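Local coordinates for protein blue-light receptor of the BLUF-family (PDB 2BYC) that probably acts as a blue-light photoreceptor of the BLUF family, sensing light through a bound flavin, at residues His49-Cys61 against Pro84-Arg96. Sequence-based numbering, arbitrary orientation.
Sequences HFVQTIEGPRSAC and PITARRFPDWSMR. With FMN (flavin mononucleotide), chain C.
The Phe90 ring meets the methyl of Thr53 and the carboxylate of Glu55 obliquely, CE1 of Phe90 lying 4.0 Å from CG2 of Thr53, while CB of Arg89 rests on one ring face, offset toward the rim. The guanidinium of Arg88 likewise meets Glu55 O and Gly56 CA obliquely, its plane 78° from the Glu55 carboxylate; at the edge of the Arg58 guanidinium, whose NH2 is bonded to Phe1 O, sits CG of Pro84. Near the start of strand 49-55, methyl C7M of the flavin lies over one face of the Phe50 ring, offset toward the rim.

Glu55 carries the contact. With CG lodged between backbone N and carbonyl carbon (chi1 50°) and the chain extended beyond, its carboxylate reaches two successive backbone amides of the loop: OE2 accepts Phe90 N at 2.7 Å through its syn lone pair, and OE1 takes Arg89 N at 3.1 Å, also on the syn side but 25° out of plane. Thr40 OG1 also bonds OE2. Replacing Glu55 by alanine would probably strip the amides of Arg89 and Phe90, and Thr40 OG1, of their shared partner and weaken the hold on this turn of the loop. Arg88 NH1 adds a weak, bent bond to Glu55 O (2.9 Å), but its guanidinium is held mainly by Thr40 and Gly38 O.

At the flavin end, Gln52 NE2 donates to FMN O4 (3.0 Å) and N5 (3.1 Å) and makes a weak bond to SD of Met95 (3.5 Å), while its OE1 is bonded to Tyr10 OH. Two bends in the Met95 chain set CE against Ile54 CG2 (3.8 Å).

The loop between strands 77-84 and 96-98 is thus tied to the inner strand 49-55 chiefly through Glu55, and more weakly through Gln52 and Met95, which with Tyr10 belong to the flavin site characteristic of BLUF domains, completed in part by Asn34 and Asp71.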
loop_
_atom_site.group_PDB
_atom_site.type_symbol
_atom_site.label_atom_id
_atom_site.label_comp_id
_atom_site.label_asym_id
_atom_site.label_seq_id
_atom_site.Cartn_x
_atom_site.Cartn_y
_atom_site.Cartn_z
ATOM N N HIS A 49 -10.472 -3.363 -5.976
ATOM C CA HIS A 49 -9.129 -3.931 -5.823
ATOM C C HIS A 49 -8.461 -3.094 -4.726
ATOM O O HIS A 49 -8.882 -1.991 -4.518
ATOM C CB HIS A 49 -8.347 -3.721 -7.092
ATOM C CG HIS A 49 -8.752 -4.667 -8.176
ATOM N ND1 HIS A 49 -8.580 -6.035 -8.054
ATOM C CD2 HIS A 49 -9.409 -4.472 -9.338
ATOM C CE1 HIS A 49 -9.049 -6.631 -9.136
ATOM N NE2 HIS A 49 -9.548 -5.701 -9.933
ATOM N N PHE A 50 -7.520 -3.654 -3.976
ATOM C CA PHE A 50 -6.556 -2.831 -3.162
ATOM C C PHE A 50 -5.255 -2.982 -3.866
ATOM O O PHE A 50 -4.966 -4.044 -4.461
ATOM C CB PHE A 50 -6.342 -3.548 -1.846
ATOM C CG PHE A 50 -7.470 -3.435 -0.865
ATOM C CD1 PHE A 50 -8.125 -4.580 -0.376
ATOM C CD2 PHE A 50 -7.887 -2.209 -0.398
ATOM C CE1 PHE A 50 -9.153 -4.456 0.607
ATOM C CE2 PHE A 50 -8.910 -2.101 0.538
ATOM C CZ PHE A 50 -9.524 -3.259 1.047
ATOM N N VAL A 51 -4.466 -1.909 -3.837
ATOM C CA VAL A 51 -3.046 -1.980 -4.210
ATOM C C VAL A 51 -2.370 -1.468 -2.960
ATOM O O VAL A 51 -2.707 -0.438 -2.468
ATOM C CB VAL A 51 -2.720 -1.151 -5.480
ATOM C CG1 VAL A 51 -1.239 -1.149 -5.711
ATOM C CG2 VAL A 51 -3.415 -1.835 -6.756
ATOM N N GLN A 52 -1.484 -2.284 -2.394
ATOM C CA GLN A 52 -0.763 -1.890 -1.189
ATOM C C GLN A 52 0.747 -1.893 -1.417
ATOM O O GLN A 52 1.262 -2.796 -2.035
ATOM C CB GLN A 52 -1.189 -2.721 0.040
ATOM C CG GLN A 52 -0.615 -2.089 1.260
ATOM C CD GLN A 52 -0.988 -2.812 2.512
ATOM O OE1 GLN A 52 -1.163 -4.033 2.542
ATOM N NE2 GLN A 52 -1.111 -2.061 3.561
ATOM N N THR A 53 1.413 -0.829 -0.960
ATOM C CA THR A 53 2.867 -0.752 -0.957
ATOM C C THR A 53 3.307 -0.654 0.478
ATOM O O THR A 53 2.822 0.241 1.178
ATOM C CB THR A 53 3.298 0.520 -1.605
ATOM O OG1 THR A 53 3.000 0.435 -3.007
ATOM C CG2 THR A 53 4.824 0.718 -1.422
ATOM N N ILE A 54 4.175 -1.555 0.926
ATOM C CA ILE A 54 4.715 -1.447 2.305
ATOM C C ILE A 54 6.174 -1.470 2.177
ATOM O O ILE A 54 6.710 -2.154 1.279
ATOM C CB ILE A 54 4.334 -2.689 3.168
ATOM C CG1 ILE A 54 4.732 -3.961 2.416
ATOM C CG2 ILE A 54 2.845 -2.647 3.573
ATOM C CD1 ILE A 54 4.398 -5.239 3.084
ATOM N N GLU A 55 6.849 -0.693 3.007
ATOM C CA GLU A 55 8.315 -0.602 2.843
ATOM C C GLU A 55 8.877 -0.631 4.246
ATOM O O GLU A 55 8.266 -0.181 5.174
ATOM C CB GLU A 55 8.735 0.645 2.141
ATOM C CG GLU A 55 8.140 1.865 2.723
ATOM C CD GLU A 55 8.309 3.060 1.820
ATOM O OE1 GLU A 55 8.677 2.869 0.663
ATOM O OE2 GLU A 55 8.077 4.187 2.286
ATOM N N GLY A 56 9.999 -1.265 4.396
ATOM C CA GLY A 56 10.595 -1.435 5.709
ATOM C C GLY A 56 11.635 -2.530 5.635
ATOM O O GLY A 56 11.970 -2.942 4.583
ATOM N N PRO A 57 12.166 -2.985 6.774
ATOM C CA PRO A 57 13.128 -4.121 6.828
ATOM C C PRO A 57 12.615 -5.389 6.052
ATOM O O PRO A 57 11.457 -5.853 6.249
ATOM C CB PRO A 57 13.249 -4.440 8.325
ATOM C CG PRO A 57 12.649 -3.192 9.110
ATOM C CD PRO A 57 11.905 -2.306 8.078
ATOM N N ARG A 58 13.487 -6.038 5.282
ATOM C CA ARG A 58 13.027 -7.198 4.464
ATOM C C ARG A 58 12.206 -8.185 5.318
ATOM O O ARG A 58 11.128 -8.696 4.880
ATOM C CB ARG A 58 14.208 -7.935 3.803
ATOM C CG ARG A 58 13.756 -9.215 3.084
ATOM C CD ARG A 58 14.300 -9.260 1.590
ATOM N NE ARG A 58 15.642 -8.876 1.721
ATOM C CZ ARG A 58 16.419 -8.204 0.907
ATOM N NH1 ARG A 58 16.093 -7.825 -0.320
ATOM N NH2 ARG A 58 17.597 -7.917 1.410
ATOM N N SER A 59 12.716 -8.459 6.524
ATOM C CA SER A 59 12.116 -9.430 7.419
ATOM C C SER A 59 10.767 -8.957 7.939
ATOM O O SER A 59 9.830 -9.781 8.055
ATOM C CB SER A 59 12.994 -9.714 8.613
ATOM O OG SER A 59 13.208 -8.461 9.272
ATOM N N ALA A 60 10.628 -7.663 8.209
ATOM C CA ALA A 60 9.303 -7.112 8.621
ATOM C C ALA A 60 8.325 -7.103 7.462
ATOM O O ALA A 60 7.156 -7.331 7.667
ATOM C CB ALA A 60 9.421 -5.684 9.159
ATOM N N CYS A 61 8.758 -6.789 6.252
ATOM C CA CYS A 61 7.794 -6.872 5.136
ATOM C C CYS A 61 7.315 -8.291 4.919
ATOM O O CYS A 61 6.112 -8.508 4.738
ATOM C CB CYS A 61 8.347 -6.234 3.853
ATOM S SG CYS A 61 8.502 -4.470 4.008
ATOM N N PRO A 84 14.545 -4.017 -3.363
ATOM C CA PRO A 84 15.378 -3.336 -2.412
ATOM C C PRO A 84 15.361 -1.854 -2.669
ATOM O O PRO A 84 15.283 -1.403 -3.839
ATOM C CB PRO A 84 16.768 -3.839 -2.757
ATOM C CG PRO A 84 16.573 -5.179 -3.317
ATOM C CD PRO A 84 15.269 -5.079 -4.081
ATOM N N ILE A 85 15.440 -1.084 -1.596
ATOM C CA ILE A 85 15.467 0.360 -1.732
ATOM C C ILE A 85 16.459 1.051 -0.820
ATOM O O ILE A 85 16.659 0.613 0.255
ATOM C CB ILE A 85 14.068 0.964 -1.460
ATOM C CG1 ILE A 85 13.453 0.442 -0.133
ATOM C CG2 ILE A 85 13.210 0.762 -2.689
ATOM C CD1 ILE A 85 12.182 1.271 0.348
ATOM N N THR A 86 16.959 2.210 -1.258
ATOM C CA THR A 86 17.910 3.114 -0.544
ATOM C C THR A 86 17.171 3.850 0.571
ATOM O O THR A 86 17.610 3.878 1.739
ATOM C CB THR A 86 18.522 4.138 -1.600
ATOM O OG1 THR A 86 19.486 3.458 -2.422
ATOM C CG2 THR A 86 19.185 5.384 -0.966
ATOM N N ALA A 87 16.003 4.389 0.226
ATOM C CA ALA A 87 15.292 5.273 1.155
ATOM C C ALA A 87 13.848 4.991 1.018
ATOM O O ALA A 87 13.444 4.695 -0.057
ATOM C CB ALA A 87 15.547 6.677 0.742
ATOM N N ARG A 88 13.073 5.086 2.090
ATOM C CA ARG A 88 11.594 5.094 1.986
ATOM C C ARG A 88 10.996 6.113 1.006
ATOM O O ARG A 88 11.437 7.265 0.886
ATOM C CB ARG A 88 10.971 5.287 3.377
ATOM C CG ARG A 88 11.321 4.210 4.361
ATOM C CD ARG A 88 10.649 4.450 5.671
ATOM N NE ARG A 88 11.216 3.529 6.635
ATOM C CZ ARG A 88 10.654 2.397 7.017
ATOM N NH1 ARG A 88 9.488 2.029 6.516
ATOM N NH2 ARG A 88 11.245 1.652 7.905
ATOM N N ARG A 89 9.948 5.685 0.318
ATOM C CA ARG A 89 9.147 6.569 -0.538
ATOM C C ARG A 89 8.059 7.297 0.289
ATOM O O ARG A 89 7.724 8.421 -0.024
ATOM C CB ARG A 89 8.537 5.739 -1.677
ATOM C CG ARG A 89 9.514 4.664 -2.250
ATOM C CD ARG A 89 8.797 3.382 -2.935
ATOM N NE ARG A 89 9.736 2.642 -3.854
ATOM C CZ ARG A 89 10.134 3.147 -5.009
ATOM N NH1 ARG A 89 9.665 4.350 -5.380
ATOM N NH2 ARG A 89 11.007 2.493 -5.785
ATOM N N PHE A 90 7.501 6.648 1.317
ATOM C CA PHE A 90 6.456 7.224 2.163
ATOM C C PHE A 90 6.861 7.182 3.628
ATOM O O PHE A 90 6.168 6.598 4.456
ATOM C CB PHE A 90 5.102 6.457 1.984
ATOM C CG PHE A 90 4.812 6.169 0.573
ATOM C CD1 PHE A 90 5.217 4.948 0.005
ATOM C CD2 PHE A 90 4.303 7.194 -0.270
ATOM C CE1 PHE A 90 5.020 4.663 -1.348
ATOM C CE2 PHE A 90 4.120 6.948 -1.649
ATOM C CZ PHE A 90 4.474 5.666 -2.179
ATOM N N PRO A 91 7.976 7.839 3.962
ATOM C CA PRO A 91 8.477 7.719 5.308
ATOM C C PRO A 91 7.520 8.265 6.368
ATOM O O PRO A 91 7.550 7.826 7.551
ATOM C CB PRO A 91 9.814 8.513 5.251
ATOM C CG PRO A 91 9.658 9.439 4.116
ATOM C CD PRO A 91 8.865 8.655 3.121
ATOM N N ASP A 92 6.632 9.160 5.981
ATOM C CA ASP A 92 5.882 9.824 7.002
ATOM C C ASP A 92 4.651 9.033 7.408
ATOM O O ASP A 92 3.963 9.426 8.345
ATOM C CB ASP A 92 5.515 11.260 6.570
ATOM C CG ASP A 92 6.739 12.094 6.230
ATOM O OD1 ASP A 92 7.811 11.848 6.834
ATOM O OD2 ASP A 92 6.642 12.979 5.334
ATOM N N TRP A 93 4.359 7.941 6.710
ATOM C CA TRP A 93 3.066 7.234 6.865
ATOM C C TRP A 93 3.261 5.774 7.113
ATOM O O TRP A 93 3.778 5.036 6.274
ATOM C CB TRP A 93 2.160 7.390 5.653
ATOM C CG TRP A 93 2.023 8.779 5.172
ATOM C CD1 TRP A 93 2.855 9.440 4.310
ATOM C CD2 TRP A 93 0.999 9.701 5.543
ATOM N NE1 TRP A 93 2.399 10.721 4.128
ATOM C CE2 TRP A 93 1.251 10.896 4.859
ATOM C CE3 TRP A 93 -0.123 9.620 6.374
ATOM C CZ2 TRP A 93 0.412 11.990 4.938
ATOM C CZ3 TRP A 93 -0.967 10.752 6.479
ATOM C CH2 TRP A 93 -0.677 11.909 5.764
ATOM N N SER A 94 2.797 5.399 8.285
ATOM C CA SER A 94 2.615 4.052 8.734
ATOM C C SER A 94 1.737 3.242 7.758
ATOM O O SER A 94 2.104 2.156 7.409
ATOM C CB SER A 94 1.978 4.124 10.128
ATOM O OG SER A 94 2.002 2.870 10.761
ATOM N N MET A 95 0.606 3.819 7.342
ATOM C CA MET A 95 -0.231 3.325 6.221
ATOM C C MET A 95 -1.065 4.563 5.924
ATOM O O MET A 95 -1.648 5.116 6.796
ATOM C CB MET A 95 -1.043 2.084 6.638
ATOM C CG MET A 95 -1.632 1.209 5.502
ATOM S SD MET A 95 -0.594 1.344 4.074
ATOM C CE MET A 95 0.933 0.510 4.601
ATOM N N ARG A 96 -1.005 5.084 4.722
ATOM C CA ARG A 96 -1.932 6.163 4.375
ATOM C C ARG A 96 -2.959 5.479 3.456
ATOM O O ARG A 96 -2.555 4.687 2.597
ATOM C CB ARG A 96 -1.252 7.296 3.639
ATOM C CG ARG A 96 -2.191 8.532 3.610
ATOM C CD ARG A 96 -1.569 9.577 2.813
ATOM N NE ARG A 96 -2.367 10.793 2.649
ATOM C CZ ARG A 96 -3.554 10.901 2.037
ATOM N NH1 ARG A 96 -4.199 9.829 1.579
ATOM N NH2 ARG A 96 -4.128 12.108 1.915
HETATM N N1 FMN C . -2.442 -4.859 8.958
HETATM C C2 FMN C . -1.295 -4.190 9.324
HETATM O O2 FMN C . -0.858 -4.291 10.495
HETATM N N3 FMN C . -0.623 -3.408 8.444
HETATM C C4 FMN C . -1.144 -3.291 7.204
HETATM O O4 FMN C . -0.537 -2.662 6.398
HETATM C C4A FMN C . -2.308 -3.960 6.810
HETATM N N5 FMN C . -2.800 -3.810 5.524
HETATM C C5A FMN C . -3.918 -4.538 5.091
HETATM C C6 FMN C . -4.389 -4.425 3.802
HETATM C C7 FMN C . -5.544 -5.084 3.356
HETATM C C7M FMN C . -5.947 -5.057 1.876
HETATM C C8 FMN C . -6.206 -5.901 4.248
HETATM C C8M FMN C . -7.425 -6.712 3.839
HETATM C C9 FMN C . -5.736 -6.037 5.553
HETATM C C9A FMN C . -4.565 -5.339 5.978
HETATM N N10 FMN C . -4.082 -5.450 7.302
HETATM C C10 FMN C . -2.937 -4.765 7.690
HETATM C "C1'" FMN C . -4.908 -6.037 8.397
HETATM C "C2'" FMN C . -4.093 -7.242 8.803
HETATM O "O2'" FMN C . -4.535 -8.205 7.889
HETATM C "C3'" FMN C . -4.259 -7.712 10.259
HETATM O "O3'" FMN C . -5.511 -8.308 10.392
HETATM C "C4'" FMN C . -4.118 -6.658 11.346
HETATM O "O4'" FMN C . -2.773 -6.161 11.506
HETATM C "C5'" FMN C . -4.515 -7.276 12.689
HETATM O "O5'" FMN C . -5.815 -6.957 13.190
HETATM P P FMN C . -5.993 -7.342 14.737
HETATM O O1P FMN C . -7.345 -6.861 15.288
HETATM O O2P FMN C . -5.920 -8.864 14.750
HETATM O O3P FMN C . -4.797 -6.672 15.368
#